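Local coordinates for protein porin (Rhodobacter capsulatus, PDB 2POR) that forms channels, as a homotrimer of barrels, that let small hydrophilic solutes of up to about 0.6 kDa diffuse passively across the bacterial outer membrane, at the interface of chains A and B. Coordinates in Å, arbitrary orientation; residue numbers count along the deposited sequence, not the author numbering. Chains: chain A/B, Porin.

Contact 1: the interface of chains A and B. Residues chain A 31, 42-43, 61; chain B 7-9, 24-25, 299, 301.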
loop_
_atom_site.group_PDB
_atom_site.type_symbol
_atom_site.label_atom_id
_atom_site.label_comp_id
_atom_site.label_asym_id
_atom_site.label_seq_id
_atom_site.Cartn_x
_atom_site.Cartn_y
_atom_site.Cartn_z
ATOM N N MET A 31 -8.881 9.786 -10.720
ATOM C CA MET A 31 -8.214 11.036 -11.005
ATOM C C MET A 31 -8.648 11.494 -12.363
ATOM O O MET A 31 -8.815 10.665 -13.263
ATOM C CB MET A 31 -6.708 10.852 -10.979
ATOM C CG MET A 31 -6.293 10.382 -9.592
ATOM S SD MET A 31 -4.523 10.439 -9.349
ATOM C CE MET A 31 -4.093 8.978 -10.209
ATOM N N GLY A 42 -7.221 10.724 -17.410
ATOM C CA GLY A 42 -7.473 10.293 -16.059
ATOM C C GLY A 42 -6.610 9.071 -15.721
ATOM O O GLY A 42 -5.819 8.638 -16.563
ATOM N N ALA A 43 -6.791 8.577 -14.514
ATOM C CA ALA A 43 -6.092 7.400 -14.021
ATOM C C ALA A 43 -6.875 6.881 -12.824
ATOM O O ALA A 43 -7.584 7.646 -12.147
ATOM C CB ALA A 43 -4.681 7.792 -13.593
ATOM N N VAL A 61 -4.358 4.248 -16.938
ATOM C CA VAL A 61 -4.172 5.655 -17.273
ATOM C C VAL A 61 -4.881 5.807 -18.635
ATOM O O VAL A 61 -4.830 4.878 -19.469
ATOM C CB VAL A 61 -2.667 5.996 -17.390
ATOM C CG1 VAL A 61 -2.467 7.461 -17.774
ATOM C CG2 VAL A 61 -2.007 5.772 -16.062
ATOM N N ASP B 7 -0.405 11.998 -10.069
ATOM C CA ASP B 7 0.151 12.123 -11.403
ATOM C C ASP B 7 0.072 10.758 -12.079
ATOM O O ASP B 7 -0.262 9.753 -11.437
ATOM C CB ASP B 7 1.612 12.634 -11.373
ATOM C CG ASP B 7 2.571 11.865 -10.471
ATOM O OD1 ASP B 7 2.719 10.664 -10.633
ATOM O OD2 ASP B 7 3.131 12.459 -9.577
ATOM N N ALA B 8 0.279 10.742 -13.385
ATOM C CA ALA B 8 0.217 9.527 -14.203
ATOM C C ALA B 8 0.961 9.810 -15.496
ATOM O O ALA B 8 1.306 10.975 -15.788
ATOM C CB ALA B 8 -1.220 9.117 -14.539
ATOM N N ARG B 9 1.380 8.767 -16.228
ATOM C CA ARG B 9 2.082 8.941 -17.486
ATOM C C ARG B 9 1.877 7.691 -18.305
ATOM O O ARG B 9 1.541 6.631 -17.740
ATOM C CB ARG B 9 3.568 9.203 -17.231
ATOM C CG ARG B 9 4.332 7.989 -16.741
ATOM C CD ARG B 9 5.639 8.454 -16.200
ATOM N NE ARG B 9 6.432 7.273 -15.898
ATOM C CZ ARG B 9 7.571 7.307 -15.186
ATOM N NH1 ARG B 9 8.073 8.433 -14.657
ATOM N NH2 ARG B 9 8.202 6.135 -14.983
ATOM N N ARG B 24 2.313 4.525 -15.439
ATOM C CA ARG B 24 2.182 4.419 -13.998
ATOM C C ARG B 24 1.171 5.472 -13.539
ATOM O O ARG B 24 0.881 6.389 -14.305
ATOM C CB ARG B 24 3.463 4.727 -13.245
ATOM C CG ARG B 24 4.016 6.095 -13.233
ATOM C CD ARG B 24 5.087 6.177 -12.222
ATOM N NE ARG B 24 5.519 7.571 -12.214
ATOM C CZ ARG B 24 6.643 8.054 -11.701
ATOM N NH1 ARG B 24 7.572 7.294 -11.132
ATOM N NH2 ARG B 24 6.799 9.376 -11.677
ATOM N N SER B 25 0.657 5.375 -12.335
ATOM C CA SER B 25 -0.122 6.441 -11.732
ATOM C C SER B 25 0.252 6.416 -10.269
ATOM O O SER B 25 0.609 5.366 -9.698
ATOM C CB SER B 25 -1.638 6.226 -11.947
ATOM O OG SER B 25 -2.164 4.966 -11.646
ATOM N N PHE B 299 0.608 13.521 -16.826
ATOM C CA PHE B 299 -0.616 14.134 -16.325
ATOM C C PHE B 299 -0.415 14.516 -14.884
ATOM O O PHE B 299 0.279 13.810 -14.135
ATOM C CB PHE B 299 -1.746 13.144 -16.398
ATOM C CG PHE B 299 -2.087 12.597 -17.768
ATOM C CD1 PHE B 299 -2.197 13.424 -18.871
ATOM C CD2 PHE B 299 -2.329 11.250 -17.913
ATOM C CE1 PHE B 299 -2.545 12.915 -20.105
ATOM C CE2 PHE B 299 -2.682 10.758 -19.155
ATOM C CZ PHE B 299 -2.793 11.578 -20.254
ATOM N N PHE B 301 -2.687 15.763 -11.344
ATOM C CA PHE B 301 -4.057 15.698 -10.878
ATOM C C PHE B 301 -4.180 16.345 -9.522
ATOM O O PHE B 301 -3.169 16.542 -8.843
ATOM C CB PHE B 301 -4.610 14.274 -10.709
ATOM C CG PHE B 301 -4.572 13.494 -12.002
ATOM C CD1 PHE B 301 -5.507 13.716 -12.989
ATOM C CD2 PHE B 301 -3.605 12.518 -12.189
ATOM C CE1 PHE B 301 -5.502 12.978 -14.167
ATOM C CE2 PHE B 301 -3.608 11.783 -13.371
ATOM C CZ PHE B 301 -4.546 12.001 -14.362
ATOM O OXT PHE B 301 -5.319 16.685 -9.166
#
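The main-chain oxygen O of B:Arg24 meets the methyl CG2 of A:Val61 at 3.4 Å. On its own barrel the same oxygen faces N of B:Arg9, 3.1 Å away, across the neighbouring strands 2-14 and 19-34. This is a subunit interface of the porin trimer, where the outer walls of two beta-barrels pack together. Within this patch the contact is apolar; no nitrogen or oxygen of one chain comes close enough to bond to one of the other.

A:Val61 splits its two methyls between groups of chain B. Its CG1 is anti to the backbone N (chi1 179°) and meets the rim of the B:Phe299 ring, in the ring plane, 3.6 Å from CE2. The other branch, CG2, also rests on CB of B:Ala8. A:Ala43 fills the next place, with its CB 3.8 Å from CB of B:Ser25 and equally near CB of B:Ala8. The small groups probably allow the two walls to come close.

B:Phe301 is the C-terminal residue, the aromatic end typical of outer membrane barrels. A:Met31 lies over one face of its ring, and the two side chains cross at about a right angle. CB of A:Met31 sits 3.5 Å from CG of B:Phe301 in a CH-pi contact, and the sulfur SD lies by CD2. The bend at chi3 (-79°) turns the methyl CE toward CB of B:Ser25. The far tip of the ring, CZ, reaches CA of A:Gly42 at 3.8 Å, where there is no side chain to hold it off. Along the ring's edge lie N of B:Asp7 and CB of B:Ala8. An alanine in place of B:Phe301 would probably open a gap beside A:Gly42 and leave A:Met31 without its ring, free to turn.

The guanidinium groups of B:Arg9 and B:Arg24 lie face over face, pointing away from chain A and probably into the pore.

Contact 2: the interface of chains A and B. Residues chain A 61-63, 70, 72-73; chain B 9-11, 21-23.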
loop_
_atom_site.group_PDB
_atom_site.type_symbol
_atom_site.label_atom_id
_atom_site.label_comp_id
_atom_site.label_asym_id
_atom_site.label_seq_id
_atom_site.Cartn_x
_atom_site.Cartn_y
_atom_site.Cartn_z
ATOM N N VAL A 61 -4.358 4.248 -16.938
ATOM C CA VAL A 61 -4.172 5.655 -17.273
ATOM C C VAL A 61 -4.881 5.807 -18.635
ATOM O O VAL A 61 -4.830 4.878 -19.469
ATOM C CB VAL A 61 -2.667 5.996 -17.390
ATOM C CG1 VAL A 61 -2.467 7.461 -17.774
ATOM C CG2 VAL A 61 -2.007 5.772 -16.062
ATOM N N PHE A 62 -5.614 6.903 -18.923
ATOM C CA PHE A 62 -6.255 7.044 -20.228
ATOM C C PHE A 62 -6.217 8.488 -20.744
ATOM O O PHE A 62 -6.005 9.446 -19.977
ATOM C CB PHE A 62 -7.701 6.576 -20.171
ATOM C CG PHE A 62 -8.675 7.516 -19.451
ATOM C CD1 PHE A 62 -9.308 8.546 -20.153
ATOM C CD2 PHE A 62 -8.940 7.314 -18.109
ATOM C CE1 PHE A 62 -10.211 9.366 -19.502
ATOM C CE2 PHE A 62 -9.850 8.148 -17.471
ATOM C CZ PHE A 62 -10.487 9.169 -18.159
ATOM N N LEU A 63 -6.419 8.576 -22.054
ATOM C CA LEU A 63 -6.532 9.836 -22.799
ATOM C C LEU A 63 -7.665 9.621 -23.765
ATOM O O LEU A 63 -7.643 8.581 -24.430
ATOM C CB LEU A 63 -5.306 10.170 -23.650
ATOM C CG LEU A 63 -5.344 11.488 -24.441
ATOM C CD1 LEU A 63 -5.345 12.684 -23.496
ATOM C CD2 LEU A 63 -4.103 11.590 -25.275
ATOM N N ILE A 70 -7.760 5.798 -25.384
ATOM C CA ILE A 70 -6.572 4.951 -25.301
ATOM C C ILE A 70 -6.318 4.751 -23.815
ATOM O O ILE A 70 -6.137 5.734 -23.089
ATOM C CB ILE A 70 -5.382 5.672 -25.932
ATOM C CG1 ILE A 70 -5.644 5.892 -27.416
ATOM C CG2 ILE A 70 -4.122 4.832 -25.739
ATOM C CD1 ILE A 70 -4.677 6.935 -28.004
ATOM N N MET A 72 -3.904 2.496 -20.799
ATOM C CA MET A 72 -2.723 1.647 -20.671
ATOM C C MET A 72 -2.622 1.271 -19.218
ATOM O O MET A 72 -2.879 2.126 -18.352
ATOM C CB MET A 72 -1.519 2.420 -21.101
ATOM C CG MET A 72 -0.249 1.548 -21.187
ATOM S SD MET A 72 1.169 2.420 -21.859
ATOM C CE MET A 72 0.660 2.530 -23.535
ATOM N N GLY A 73 -2.318 -0.007 -18.924
ATOM C CA GLY A 73 -2.081 -0.478 -17.560
ATOM C C GLY A 73 -2.704 -1.846 -17.454
ATOM O O GLY A 73 -2.636 -2.638 -18.395
ATOM N N ARG B 9 1.380 8.767 -16.228
ATOM C CA ARG B 9 2.082 8.941 -17.486
ATOM C C ARG B 9 1.877 7.691 -18.305
ATOM O O ARG B 9 1.541 6.631 -17.740
ATOM C CB ARG B 9 3.568 9.203 -17.231
ATOM C CG ARG B 9 4.332 7.989 -16.741
ATOM C CD ARG B 9 5.639 8.454 -16.200
ATOM N NE ARG B 9 6.432 7.273 -15.898
ATOM C CZ ARG B 9 7.571 7.307 -15.186
ATOM N NH1 ARG B 9 8.073 8.433 -14.657
ATOM N NH2 ARG B 9 8.202 6.135 -14.983
ATOM N N MET B 10 1.935 7.764 -19.618
ATOM C CA MET B 10 1.785 6.586 -20.470
ATOM C C MET B 10 2.419 6.887 -21.811
ATOM O O MET B 10 2.500 8.053 -22.207
ATOM C CB MET B 10 0.328 6.164 -20.664
ATOM C CG MET B 10 -0.543 7.083 -21.466
ATOM S SD MET B 10 -2.133 6.299 -21.721
ATOM C CE MET B 10 -2.856 7.818 -22.199
ATOM N N GLY B 11 3.032 5.907 -22.491
ATOM C CA GLY B 11 3.710 6.176 -23.751
ATOM C C GLY B 11 4.536 4.967 -24.087
ATOM O O GLY B 11 4.193 3.862 -23.644
ATOM N N PHE B 21 5.821 -0.631 -23.862
ATOM C CA PHE B 21 4.820 0.251 -23.242
ATOM C C PHE B 21 5.315 0.568 -21.827
ATOM O O PHE B 21 5.884 -0.311 -21.162
ATOM C CB PHE B 21 3.445 -0.442 -23.136
ATOM C CG PHE B 21 2.724 -0.859 -24.421
ATOM C CD1 PHE B 21 2.981 -0.237 -25.634
ATOM C CD2 PHE B 21 1.800 -1.882 -24.331
ATOM C CE1 PHE B 21 2.297 -0.672 -26.741
ATOM C CE2 PHE B 21 1.122 -2.301 -25.455
ATOM C CZ PHE B 21 1.377 -1.692 -26.653
ATOM N N SER B 22 5.162 1.796 -21.314
ATOM C CA SER B 22 5.586 2.152 -19.978
ATOM C C SER B 22 4.544 3.132 -19.415
ATOM O O SER B 22 4.279 4.163 -20.029
ATOM C CB SER B 22 6.927 2.795 -20.043
ATOM O OG SER B 22 7.425 2.950 -18.729
ATOM N N SER B 23 3.917 2.844 -18.288
ATOM C CA SER B 23 2.898 3.711 -17.714
ATOM C C SER B 23 2.886 3.598 -16.200
ATOM O O SER B 23 3.498 2.670 -15.653
ATOM C CB SER B 23 1.567 3.309 -18.322
ATOM O OG SER B 23 1.100 2.022 -17.978
HETATM O O HOH W 1 -0.734 2.288 -15.968
#
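B:Met10 reaches across to strand 60-65 of chain A and ends with its methyl CE 3.6 Å from N of A:Leu63. The patch continues the wall-to-wall contact of the porin barrels, and its tight part is built by two methionines, B:Met10 and A:Met72, one from each subunit. Each buries 63 Å² against the partner chain.

CG of B:Met10 sits between the backbone N and the carbonyl carbon (chi1 68°), and the chain beyond is extended, which carries CE across the boundary. CE also touches CB of A:Leu63 at 3.7 Å. Further back, SD lies 3.8 Å from the carbonyl O of A:Val61. The side chains of A:Val61 and B:Met10 run antiparallel alongside one another.

A:Met72 reaches the other way. Its CB approaches SD of B:Met10 at 4.0 Å. Its sulfur packs on CB of B:Ser23, 3.7 Å away, and on CB of B:Phe21. The bend at chi3 (-72°) turns the methyl CE toward the carbonyl O of B:Gly11 and CG of B:Phe21; the A:Met72 and B:Phe21 side chains lie at a slant to each other.

The packing is probably looser at B:Ser23, where an ordered water sits between the chains. The hydroxyl OG of B:Ser23 is 2.7 Å from the oxygen of water 1. That water is 3.2 Å from the carbonyl O of A:Met72, a longer and probably weaker reach. The bridge gives the two chains a polar link, since no nitrogen or oxygen of one meets one of the other directly in this patch. The same OG also touches CG of A:Met72 at 3.5 Å.

The C-alpha centres of contact 1 and contact 2 are about 8 Å apart, and since they share A:Val61 and B:Arg9 they are neighbouring parts of one interface. Strands 2-14 and 19-34 of chain B and strand 60-65 of chain A run through both patches. Contact 1 adds strands 19-34 and 40-46 of chain A and, from chain B, strand 292-300 with the C-terminal residue after it, while contact 2 adds strand 68-73 of chain A. Different strands of the same protein meet, so the contact is not an exact two-fold. This fits the homotrimer, in which each barrel can offer one surface to each neighbour.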